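Local coordinates for hemoglobin-like protein (Methylacidiphilum infernorum, PDB 4NK2) that binds heme b as a group II truncated hemoglobin and probably serves in binding or carrying oxygen, at residues D99-M104 / E156-W161. Numbering follows the deposited sequence.
Sequences DFVVEM and EEFWQW. With HEM (protoporphyrin IX containing Fe), chain C.
Part of the heme pocket lining of this group II truncated hemoglobin forms where Phe100 of helix 87-104 meets Trp161 of helix 155-165: Phe100 CE2 reaches the benzo edge of the indole at Trp161 CZ2, 3.8 Å away, close to the indole plane. The axes of the two short segments come no closer than 13.0 Å, with 123° between their directions, a wide spacing bridged by large apolar side chains. A chi1 of -177°, which sets CG opposite the backbone N, lays Phe100 along the porphyrin margin, its CB 3.5 Å from the heme methyl CMD and its CE2 3.6 Å from the heme vinyl carbon CAC. The other vinyl carbon, CBC, sits 3.6 Å above one indole face of Trp161, offset toward the rim, so the two residues touch the two carbons of one vinyl group. Met104 crosses the indole at about a right angle, its CB 3.8 Å from Trp161 CH2, while its CG covers the centre of one Phe100 face. Farther from the heme, Val101 CG1 meets the ring edge of Phe158 at CE2, 4.1 Å away. Were Phe100 an alanine, a gap would probably open beside the vinyl group and Trp161 CZ2 would lose an apolar partner. Tyr111, hydrogen-bonded to the heme, meets the Phe100 ring edge-to-face.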
loop_
_atom_site.group_PDB
_atom_site.type_symbol
_atom_site.label_atom_id
_atom_site.label_comp_id
_atom_site.label_asym_id
_atom_site.label_seq_id
_atom_site.Cartn_x
_atom_site.Cartn_y
_atom_site.Cartn_z
ATOM N N ASP A 99 -13.396 -5.362 -23.015
ATOM C CA ASP A 99 -14.621 -4.561 -22.905
ATOM C C ASP A 99 -14.334 -3.216 -22.250
ATOM O O ASP A 99 -14.825 -2.186 -22.703
ATOM C CB ASP A 99 -15.708 -5.276 -22.093
ATOM C CG ASP A 99 -16.304 -6.476 -22.813
ATOM O OD1 ASP A 99 -16.118 -6.612 -24.044
ATOM O OD2 ASP A 99 -16.971 -7.284 -22.128
ATOM N N PHE A 100 -13.555 -3.218 -21.173
ATOM C CA PHE A 100 -13.218 -1.964 -20.492
ATOM C C PHE A 100 -12.445 -1.008 -21.420
ATOM O O PHE A 100 -12.759 0.179 -21.526
ATOM C CB PHE A 100 -12.400 -2.253 -19.227
ATOM C CG PHE A 100 -12.058 -1.023 -18.423
ATOM C CD1 PHE A 100 -13.031 -0.370 -17.673
ATOM C CD2 PHE A 100 -10.763 -0.531 -18.403
ATOM C CE1 PHE A 100 -12.723 0.769 -16.932
ATOM C CE2 PHE A 100 -10.445 0.614 -17.674
ATOM C CZ PHE A 100 -11.429 1.260 -16.929
ATOM N N VAL A 101 -11.414 -1.524 -22.078
ATOM C CA VAL A 101 -10.592 -0.702 -22.964
ATOM C C VAL A 101 -11.402 -0.137 -24.121
ATOM O O VAL A 101 -11.275 1.047 -24.458
ATOM C CB VAL A 101 -9.410 -1.508 -23.536
ATOM C CG1 VAL A 101 -8.773 -0.772 -24.713
ATOM C CG2 VAL A 101 -8.365 -1.794 -22.421
ATOM N N VAL A 102 -12.209 -0.981 -24.760
ATOM C CA VAL A 102 -13.035 -0.522 -25.877
ATOM C C VAL A 102 -13.968 0.594 -25.411
ATOM O O VAL A 102 -14.103 1.620 -26.072
ATOM C CB VAL A 102 -13.861 -1.671 -26.475
ATOM C CG1 VAL A 102 -14.904 -1.124 -27.448
ATOM C CG2 VAL A 102 -12.959 -2.678 -27.181
ATOM N N GLU A 103 -14.606 0.404 -24.260
ATOM C CA GLU A 103 -15.536 1.416 -23.755
ATOM C C GLU A 103 -14.826 2.716 -23.416
ATOM O O GLU A 103 -15.251 3.811 -23.825
ATOM C CB GLU A 103 -16.297 0.893 -22.522
ATOM C CG GLU A 103 -17.210 1.961 -21.901
ATOM C CD GLU A 103 -18.212 1.400 -20.878
ATOM O OE1 GLU A 103 -18.264 0.161 -20.672
ATOM O OE2 GLU A 103 -18.958 2.216 -20.280
ATOM N N MET A 104 -13.738 2.606 -22.676
ATOM C CA MET A 104 -12.996 3.764 -22.220
ATOM C C MET A 104 -12.340 4.548 -23.342
ATOM O O MET A 104 -12.055 5.709 -23.188
ATOM C CB MET A 104 -11.954 3.350 -21.195
ATOM C CG MET A 104 -12.540 2.817 -19.915
ATOM S SD MET A 104 -13.603 3.996 -19.122
ATOM C CE MET A 104 -15.148 3.170 -19.130
ATOM N N GLU A 156 0.046 8.230 -28.126
ATOM C CA GLU A 156 0.446 8.973 -26.928
ATOM C C GLU A 156 -0.735 9.136 -25.980
ATOM O O GLU A 156 -0.588 8.970 -24.779
ATOM C CB GLU A 156 1.052 10.341 -27.269
ATOM C CG GLU A 156 1.451 11.147 -26.024
ATOM C CD GLU A 156 2.272 12.393 -26.349
ATOM O OE1 GLU A 156 2.188 12.892 -27.494
ATOM O OE2 GLU A 156 3.014 12.874 -25.459
ATOM N N GLU A 157 -1.901 9.458 -26.531
ATOM C CA GLU A 157 -3.128 9.577 -25.754
ATOM C C GLU A 157 -3.403 8.301 -24.933
ATOM O O GLU A 157 -3.703 8.364 -23.726
ATOM C CB GLU A 157 -4.287 9.849 -26.717
ATOM C CG GLU A 157 -5.541 10.382 -26.067
ATOM C CD GLU A 157 -6.538 10.914 -27.080
ATOM O OE1 GLU A 157 -7.736 11.000 -26.738
ATOM O OE2 GLU A 157 -6.127 11.258 -28.210
ATOM N N PHE A 158 -3.313 7.148 -25.591
ATOM C CA PHE A 158 -3.512 5.870 -24.910
ATOM C C PHE A 158 -2.450 5.641 -23.832
ATOM O O PHE A 158 -2.765 5.247 -22.697
ATOM C CB PHE A 158 -3.497 4.716 -25.918
ATOM C CG PHE A 158 -3.912 3.392 -25.319
ATOM C CD1 PHE A 158 -2.961 2.510 -24.815
ATOM C CD2 PHE A 158 -5.254 3.052 -25.214
ATOM C CE1 PHE A 158 -3.346 1.296 -24.238
ATOM C CE2 PHE A 158 -5.647 1.836 -24.634
ATOM C CZ PHE A 158 -4.689 0.961 -24.154
ATOM N N TRP A 159 -1.188 5.858 -24.186
ATOM C CA TRP A 159 -0.098 5.621 -23.243
ATOM C C TRP A 159 -0.232 6.474 -21.984
ATOM O O TRP A 159 -0.076 5.974 -20.865
ATOM C CB TRP A 159 1.278 5.884 -23.879
ATOM C CG TRP A 159 2.368 5.670 -22.862
ATOM C CD1 TRP A 159 3.042 6.626 -22.138
ATOM C CD2 TRP A 159 2.862 4.404 -22.412
ATOM N NE1 TRP A 159 3.942 6.020 -21.281
ATOM C CE2 TRP A 159 3.842 4.659 -21.424
ATOM C CE3 TRP A 159 2.568 3.077 -22.751
ATOM C CZ2 TRP A 159 4.536 3.634 -20.780
ATOM C CZ3 TRP A 159 3.260 2.062 -22.112
ATOM C CH2 TRP A 159 4.240 2.348 -21.145
ATOM N N GLN A 160 -0.484 7.758 -22.144
ATOM C CA GLN A 160 -0.536 8.626 -20.990
ATOM C C GLN A 160 -1.704 8.256 -20.087
ATOM O O GLN A 160 -1.650 8.438 -18.895
ATOM C CB GLN A 160 -0.568 10.093 -21.402
ATOM C CG GLN A 160 -1.916 10.588 -21.809
ATOM O OE1 GLN A 160 -0.806 12.502 -22.745
ATOM N NE2 GLN A 160 -3.049 12.557 -22.617
ATOM N N TRP A 161 -2.747 7.695 -20.673
ATOM C CA TRP A 161 -3.855 7.177 -19.867
ATOM C C TRP A 161 -3.413 6.014 -18.982
ATOM O O TRP A 161 -3.564 6.065 -17.759
ATOM C CB TRP A 161 -5.034 6.749 -20.744
ATOM C CG TRP A 161 -6.124 6.049 -19.956
ATOM C CD1 TRP A 161 -6.695 6.474 -18.783
ATOM C CD2 TRP A 161 -6.772 4.811 -20.291
ATOM N NE1 TRP A 161 -7.658 5.568 -18.371
ATOM C CE2 TRP A 161 -7.718 4.541 -19.277
ATOM C CE3 TRP A 161 -6.639 3.906 -21.351
ATOM C CZ2 TRP A 161 -8.530 3.402 -19.295
ATOM C CZ3 TRP A 161 -7.438 2.780 -21.369
ATOM C CH2 TRP A 161 -8.380 2.538 -20.343
HETATM C CHA HEM C . -8.326 -7.323 -13.595
HETATM C CHB HEM C . -3.546 -7.179 -12.878
HETATM C CHC HEM C . -3.573 -2.405 -13.880
HETATM C CHD HEM C . -7.779 -3.242 -16.200
HETATM C C1A HEM C . -7.062 -7.704 -13.218
HETATM C C2A HEM C . -6.674 -8.959 -12.578
HETATM C C3A HEM C . -5.340 -8.898 -12.388
HETATM C C4A HEM C . -4.853 -7.619 -12.890
HETATM C CMA HEM C . -4.420 -9.972 -11.765
HETATM C CAA HEM C . -7.638 -10.119 -12.192
HETATM C CBA HEM C . -8.011 -9.930 -10.707
HETATM C CGA HEM C . -8.991 -10.943 -10.121
HETATM O O1A HEM C . -8.743 -11.440 -8.985
HETATM O O2A HEM C . -10.035 -11.267 -10.749
HETATM C C1B HEM C . -3.121 -5.863 -12.982
HETATM C C2B HEM C . -1.824 -5.325 -12.603
HETATM C C3B HEM C . -1.829 -4.008 -12.877
HETATM C C4B HEM C . -3.125 -3.650 -13.446
HETATM C CMB HEM C . -0.636 -6.111 -12.012
HETATM C CAB HEM C . -0.642 -3.060 -12.622
HETATM C CBB HEM C . -0.839 -1.736 -12.636
HETATM C C1C HEM C . -4.703 -2.205 -14.652
HETATM C C2C HEM C . -5.102 -0.993 -15.354
HETATM C C3C HEM C . -6.269 -1.234 -15.982
HETATM C C4C HEM C . -6.650 -2.609 -15.719
HETATM C CMC HEM C . -4.325 0.343 -15.345
HETATM C CAC HEM C . -7.094 -0.273 -16.870
HETATM C CBC HEM C . -6.543 0.816 -17.425
HETATM C C1D HEM C . -8.393 -4.338 -15.638
HETATM C C2D HEM C . -9.790 -4.719 -15.785
HETATM C C3D HEM C . -9.940 -5.999 -14.978
HETATM C C4D HEM C . -8.636 -6.262 -14.412
HETATM C CMD HEM C . -10.907 -4.018 -16.597
HETATM C CAD HEM C . -11.236 -6.815 -14.778
HETATM C CBD HEM C . -12.017 -6.138 -13.648
HETATM C CGD HEM C . -13.289 -6.928 -13.439
HETATM O O1D HEM C . -13.204 -8.059 -12.904
HETATM O O2D HEM C . -14.382 -6.430 -13.822
HETATM N NA HEM C . -5.934 -6.926 -13.392
HETATM N NB HEM C . -3.869 -4.811 -13.489
HETATM N NC HEM C . -5.677 -3.159 -14.914
HETATM N ND HEM C . -7.759 -5.267 -14.829
HETATM FE FE HEM C . -5.831 -4.987 -14.081
#